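Local coordinates for flagellar basal body protein (Helicobacter pylori, PDB 5NPY) that probably serves as a building block of the bacterial flagellar hook, the curved segment that joins the motor in the cell envelope to the external filament, at residues D362-D365 against D369-L372; S402-P407 against L437-N442. All coordinates share one frame; numbering follows the deposited sequence.

Contact 1 of 2, residues D362-D365 against D369-L372; sequences DIYD and DKYL
Asp365 and Asp369 tie together the end of a beta hairpin, Asp365 bonding to Asp369 through main chain and side chain alike. Its N-H gives a hydrogen bond to Asp369 O at 3.1 Å, in the carbonyl plane. From CB, CG is held between the backbone N and the carbonyl carbon (chi1 64°), a rotation that turns the carboxylate toward the returning chain and leaves CG 3.8 Å from both Asp369 N and Asp369 CB. OD1 accepts the backbone N of Asp369 at 2.9 Å, the N-H arriving from above the carboxylate plane, and it also takes a weak bond from Ala367 N inside the turn. OD2 packs 3.5 Å from Asp369 CB and equally near Tyr371 CE2, which it meets at the ring edge. The carboxylate of Asp369 runs alongside, its OD2 4.0 Å from Asp365 OD2 and its plane turned 78° from that of its neighbour. A water donates to both OD2 atoms, weakly to that of Asp369, and Lys440 forms a salt bridge with Asp365 OD2; both probably ease the repulsion between the two acids.

Beyond this end the strands pair in antiparallel register. Ile363 and Tyr371 form a hydrogen-bonded pair through two nearly straight backbone bonds, while Tyr364 with Lys370 and Asp362 with Leu372 are non-hydrogen-bonded pairs. On the face of the latter two pairs, Lys370 passes obliquely by the Tyr364 ring, CB 4.0 Å from CE2. Its CD comes 3.6 Å from Asp362 OD2, and a water links that oxygen to Lys370 NZ.

Ile363 and Tyr371 occupy the other face, where both touch Ile404 of strand 396-406 and Phe439 of strand 435-439. Strand 396-406 also continues the sheet beside strand 370-381, through a backbone bond between Leu372 and Val405.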
loop_
_atom_site.group_PDB
_atom_site.type_symbol
_atom_site.label_atom_id
_atom_site.label_comp_id
_atom_site.label_asym_id
_atom_site.label_seq_id
_atom_site.Cartn_x
_atom_site.Cartn_y
_atom_site.Cartn_z
ATOM N N ASP A 362 -6.955 0.152 -5.686
ATOM C CA ASP A 362 -7.793 -0.850 -6.327
ATOM C C ASP A 362 -7.868 -2.086 -5.445
ATOM O O ASP A 362 -6.838 -2.656 -5.072
ATOM C CB ASP A 362 -7.245 -1.232 -7.705
ATOM C CG ASP A 362 -7.241 -0.068 -8.693
ATOM O OD1 ASP A 362 -6.387 -0.072 -9.614
ATOM O OD2 ASP A 362 -8.093 0.832 -8.572
ATOM N N ILE A 363 -9.083 -2.516 -5.124
ATOM C CA ILE A 363 -9.258 -3.757 -4.380
ATOM C C ILE A 363 -10.285 -4.613 -5.103
ATOM O O ILE A 363 -11.023 -4.137 -5.972
ATOM C CB ILE A 363 -9.665 -3.522 -2.911
ATOM C CG1 ILE A 363 -11.065 -2.906 -2.834
ATOM C CG2 ILE A 363 -8.604 -2.646 -2.208
ATOM C CD1 ILE A 363 -11.663 -2.886 -1.421
ATOM N N TYR A 364 -10.308 -5.901 -4.739
ATOM C CA TYR A 364 -11.011 -6.917 -5.506
ATOM C C TYR A 364 -11.786 -7.837 -4.585
ATOM O O TYR A 364 -11.268 -8.251 -3.545
ATOM C CB TYR A 364 -10.028 -7.733 -6.354
ATOM C CG TYR A 364 -9.133 -6.844 -7.173
ATOM C CD1 TYR A 364 -7.855 -6.512 -6.734
ATOM C CD2 TYR A 364 -9.580 -6.301 -8.371
ATOM C CE1 TYR A 364 -7.038 -5.665 -7.481
ATOM C CE2 TYR A 364 -8.776 -5.454 -9.124
ATOM C CZ TYR A 364 -7.506 -5.135 -8.672
ATOM O OH TYR A 364 -6.702 -4.296 -9.424
ATOM N N ASP A 365 -13.022 -8.175 -4.988
ATOM C CA ASP A 365 -13.846 -9.124 -4.243
ATOM C C ASP A 365 -13.454 -10.557 -4.626
ATOM O O ASP A 365 -12.494 -10.787 -5.366
ATOM C CB ASP A 365 -15.334 -8.829 -4.459
ATOM C CG ASP A 365 -15.792 -9.026 -5.908
ATOM O OD1 ASP A 365 -15.101 -9.666 -6.730
ATOM O OD2 ASP A 365 -16.875 -8.523 -6.224
ATOM N N ASP A 369 -13.812 -8.550 -9.097
ATOM C CA ASP A 369 -14.341 -7.251 -9.477
ATOM C C ASP A 369 -13.671 -6.149 -8.677
ATOM O O ASP A 369 -13.435 -6.280 -7.470
ATOM C CB ASP A 369 -15.856 -7.190 -9.251
ATOM C CG ASP A 369 -16.642 -7.870 -10.360
ATOM O OD1 ASP A 369 -16.869 -7.235 -11.417
ATOM O OD2 ASP A 369 -17.031 -9.041 -10.168
ATOM N N LYS A 370 -13.411 -5.039 -9.352
ATOM C CA LYS A 370 -12.684 -3.944 -8.747
ATOM C C LYS A 370 -13.626 -3.068 -7.927
ATOM O O LYS A 370 -14.712 -2.698 -8.383
ATOM C CB LYS A 370 -11.974 -3.122 -9.819
ATOM C CG LYS A 370 -10.992 -2.093 -9.256
ATOM C CD LYS A 370 -10.414 -1.223 -10.386
ATOM C CE LYS A 370 -11.474 -0.286 -10.978
ATOM N NZ LYS A 370 -11.067 0.309 -12.292
ATOM N N TYR A 371 -13.201 -2.765 -6.705
ATOM C CA TYR A 371 -13.758 -1.728 -5.857
ATOM C C TYR A 371 -12.636 -0.761 -5.491
ATOM O O TYR A 371 -11.453 -1.040 -5.708
ATOM C CB TYR A 371 -14.395 -2.342 -4.605
ATOM C CG TYR A 371 -15.684 -3.079 -4.880
ATOM C CD1 TYR A 371 -16.908 -2.491 -4.595
ATOM C CD2 TYR A 371 -15.680 -4.361 -5.420
ATOM C CE1 TYR A 371 -18.098 -3.150 -4.837
ATOM C CE2 TYR A 371 -16.869 -5.035 -5.671
ATOM C CZ TYR A 371 -18.077 -4.423 -5.372
ATOM O OH TYR A 371 -19.275 -5.069 -5.610
ATOM N N LEU A 372 -13.003 0.399 -4.957
ATOM C CA LEU A 372 -12.054 1.491 -4.762
ATOM C C LEU A 372 -11.963 1.853 -3.277
ATOM O O LEU A 372 -12.910 2.403 -2.706
ATOM C CB LEU A 372 -12.464 2.694 -5.609
ATOM C CG LEU A 372 -12.466 2.531 -7.141
ATOM C CD1 LEU A 372 -13.056 3.795 -7.768
ATOM C CD2 LEU A 372 -11.067 2.241 -7.739
HETATM O O HOH W 1 -8.928 1.915 -11.059
HETATM O O HOH W 2 -18.829 -8.674 -8.286
#

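Contact 2 of 2, residues S402-P407 against L437-N442; sequences SYIVDP and LDFKGN
Ile404 CD1 reaches across to Phe439, approaching CD2 to 3.8 Å and CB and CG to 3.9 Å, and this apolar meeting is the heart of the contact. Strands 402-406 and 437-439 run nearly parallel, 15° apart, but their axes stay 7.8 Å from each other and no hydrogen bond joins them: they face one another across side chains.

The torsions of Ile404 explain its reach. CG1 stands anti to the carbonyl carbon (chi1 -62°) and the chain then extends through chi2, carrying CD1 out to the aromatic residue. Phe439 has CG anti to its own N (chi1 -177°); the isoleucine methyl approaches the ring obliquely, and the two side chains cross at about a right angle. Leu437, also extended beyond CG, adds a looser touch, with CD1 4.4 Å from Ile404 CG1.

The chain then reverses in a type I' turn from Phe439 to Asn442, closed by backbone bonds between those two residues in both directions, which connects strands 435-439 and 442-447 as a beta hairpin. Asp438, just before the turn, is exposed; its carboxylate OD1 accepts Gly441 N at 3.2 Å on the syn side, somewhat out of the carboxylate plane, an Asx motif that braces the reversal. From the same turn Lys440 extends its amine to a hydrogen bond with Tyr371 OH.

Around the apolar centre, Ile413 of strand 411-423 touches both Ile404 and Phe439, and Tyr371 of strand 370-381 meets Phe439 edge to face. Strand 396-406 is hydrogen-bonded between strands 370-381 and 411-423 of one sheet, whereas strand 435-439 pairs with strand 442-447 in another, so the contact joins the two.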
loop_
_atom_site.group_PDB
_atom_site.type_symbol
_atom_site.label_atom_id
_atom_site.label_comp_id
_atom_site.label_asym_id
_atom_site.label_seq_id
_atom_site.Cartn_x
_atom_site.Cartn_y
_atom_site.Cartn_z
ATOM N N SER A 402 -12.146 6.817 5.830
ATOM C CA SER A 402 -11.941 5.771 4.832
ATOM C C SER A 402 -13.215 4.957 4.573
ATOM O O SER A 402 -13.977 4.651 5.500
ATOM C CB SER A 402 -10.814 4.819 5.240
ATOM O OG SER A 402 -9.607 5.503 5.540
ATOM N N TYR A 403 -13.405 4.563 3.309
ATOM C CA TYR A 403 -14.589 3.832 2.860
ATOM C C TYR A 403 -14.276 3.212 1.504
ATOM O O TYR A 403 -13.237 3.497 0.893
ATOM C CB TYR A 403 -15.818 4.745 2.777
ATOM C CG TYR A 403 -15.523 6.029 2.020
ATOM C CD1 TYR A 403 -15.731 6.110 0.644
ATOM C CD2 TYR A 403 -15.004 7.150 2.673
ATOM C CE1 TYR A 403 -15.441 7.276 -0.062
ATOM C CE2 TYR A 403 -14.696 8.322 1.958
ATOM C CZ TYR A 403 -14.927 8.364 0.585
ATOM O OH TYR A 403 -14.650 9.487 -0.143
ATOM N N ILE A 404 -15.200 2.369 1.034
ATOM C CA ILE A 404 -15.061 1.615 -0.210
ATOM C C ILE A 404 -16.181 2.017 -1.160
ATOM O O ILE A 404 -17.362 1.958 -0.798
ATOM C CB ILE A 404 -15.098 0.100 0.049
ATOM C CG1 ILE A 404 -13.928 -0.314 0.931
ATOM C CG2 ILE A 404 -15.082 -0.658 -1.269
ATOM C CD1 ILE A 404 -13.961 -1.777 1.302
ATOM N N VAL A 405 -15.828 2.412 -2.380
ATOM C CA VAL A 405 -16.833 2.842 -3.342
ATOM C C VAL A 405 -16.884 1.842 -4.485
ATOM O O VAL A 405 -15.858 1.293 -4.900
ATOM C CB VAL A 405 -16.602 4.283 -3.859
ATOM C CG1 VAL A 405 -15.598 5.017 -3.002
ATOM C CG2 VAL A 405 -16.225 4.310 -5.344
ATOM N N ASP A 406 -18.089 1.577 -4.956
ATOM C CA ASP A 406 -18.271 0.819 -6.180
ATOM C C ASP A 406 -17.951 1.728 -7.361
ATOM O O ASP A 406 -18.643 2.737 -7.557
ATOM C CB ASP A 406 -19.703 0.299 -6.263
ATOM C CG ASP A 406 -19.974 -0.507 -7.528
ATOM O OD1 ASP A 406 -19.019 -0.908 -8.225
ATOM O OD2 ASP A 406 -21.156 -0.762 -7.811
ATOM N N PRO A 407 -16.911 1.438 -8.148
ATOM C CA PRO A 407 -16.630 2.290 -9.313
ATOM C C PRO A 407 -17.752 2.280 -10.324
ATOM O O PRO A 407 -17.845 3.207 -11.134
ATOM C CB PRO A 407 -15.346 1.682 -9.898
ATOM C CG PRO A 407 -15.412 0.242 -9.506
ATOM C CD PRO A 407 -16.100 0.211 -8.149
ATOM N N LEU A 437 -12.346 -2.478 8.040
ATOM C CA LEU A 437 -13.440 -2.087 7.171
ATOM C C LEU A 437 -14.263 -3.319 6.870
ATOM O O LEU A 437 -13.746 -4.437 6.871
ATOM C CB LEU A 437 -12.923 -1.505 5.855
ATOM C CG LEU A 437 -11.802 -0.486 5.982
ATOM C CD1 LEU A 437 -11.442 0.010 4.586
ATOM C CD2 LEU A 437 -12.219 0.639 6.919
ATOM N N ASP A 438 -15.536 -3.110 6.575
ATOM C CA ASP A 438 -16.400 -4.175 6.079
ATOM C C ASP A 438 -16.466 -4.105 4.553
ATOM O O ASP A 438 -17.010 -3.153 3.985
ATOM C CB ASP A 438 -17.797 -4.083 6.689
ATOM C CG ASP A 438 -18.672 -5.236 6.253
ATOM O OD1 ASP A 438 -19.392 -5.081 5.237
ATOM O OD2 ASP A 438 -18.588 -6.309 6.905
ATOM N N PHE A 439 -15.929 -5.122 3.896
ATOM C CA PHE A 439 -15.884 -5.214 2.438
ATOM C C PHE A 439 -16.895 -6.271 1.965
ATOM O O PHE A 439 -16.542 -7.436 1.740
ATOM C CB PHE A 439 -14.472 -5.561 1.982
ATOM C CG PHE A 439 -14.311 -5.609 0.500
ATOM C CD1 PHE A 439 -13.254 -6.307 -0.072
ATOM C CD2 PHE A 439 -15.185 -4.925 -0.328
ATOM C CE1 PHE A 439 -13.096 -6.328 -1.443
ATOM C CE2 PHE A 439 -15.025 -4.942 -1.702
ATOM C CZ PHE A 439 -13.990 -5.639 -2.259
ATOM N N LYS A 440 -18.145 -5.836 1.778
ATOM C CA LYS A 440 -19.226 -6.689 1.256
ATOM C C LYS A 440 -19.412 -7.942 2.105
ATOM O O LYS A 440 -19.551 -9.045 1.583
ATOM C CB LYS A 440 -18.984 -7.072 -0.209
ATOM C CG LYS A 440 -19.469 -6.030 -1.200
ATOM C CD LYS A 440 -18.873 -6.247 -2.582
ATOM C CE LYS A 440 -19.329 -7.551 -3.180
ATOM N NZ LYS A 440 -18.933 -7.676 -4.614
ATOM N N GLY A 441 -19.385 -7.778 3.426
ATOM C CA GLY A 441 -19.473 -8.909 4.322
ATOM C C GLY A 441 -18.149 -9.532 4.712
ATOM O O GLY A 441 -18.137 -10.468 5.526
ATOM N N ASN A 442 -17.034 -9.048 4.179
ATOM C CA ASN A 442 -15.732 -9.591 4.533
ATOM C C ASN A 442 -14.934 -8.540 5.293
ATOM O O ASN A 442 -15.086 -7.333 5.062
ATOM C CB ASN A 442 -14.963 -10.051 3.286
ATOM C CG ASN A 442 -15.711 -11.112 2.498
ATOM O OD1 ASN A 442 -16.373 -10.816 1.507
ATOM N ND2 ASN A 442 -15.617 -12.350 2.946
#

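In the fold
Contact 1 closes before contact 2 opens along the chain, and their centres lie about 9 Å apart. Strands 346-364, 370-381 and 396-406 succeed one another as neighbours in one antiparallel sheet, so contact 1 is a local hairpin within that sheet, whereas contact 2 spans from it to strand 435-439, at the edge of a separate four-stranded mixed sheet. Lys440 bridges the contacts, by a salt bridge to Asp365 and a probable hydrogen bond to Tyr371, fastening the hairpin end to the 439-442 turn. Further along the sheet, strands 370-381 and 396-406 also carry residues of the pocket for the bound tris-hydroxymethyl-methyl-ammonium (Thr380, Asn381, Thr397 and Glu399).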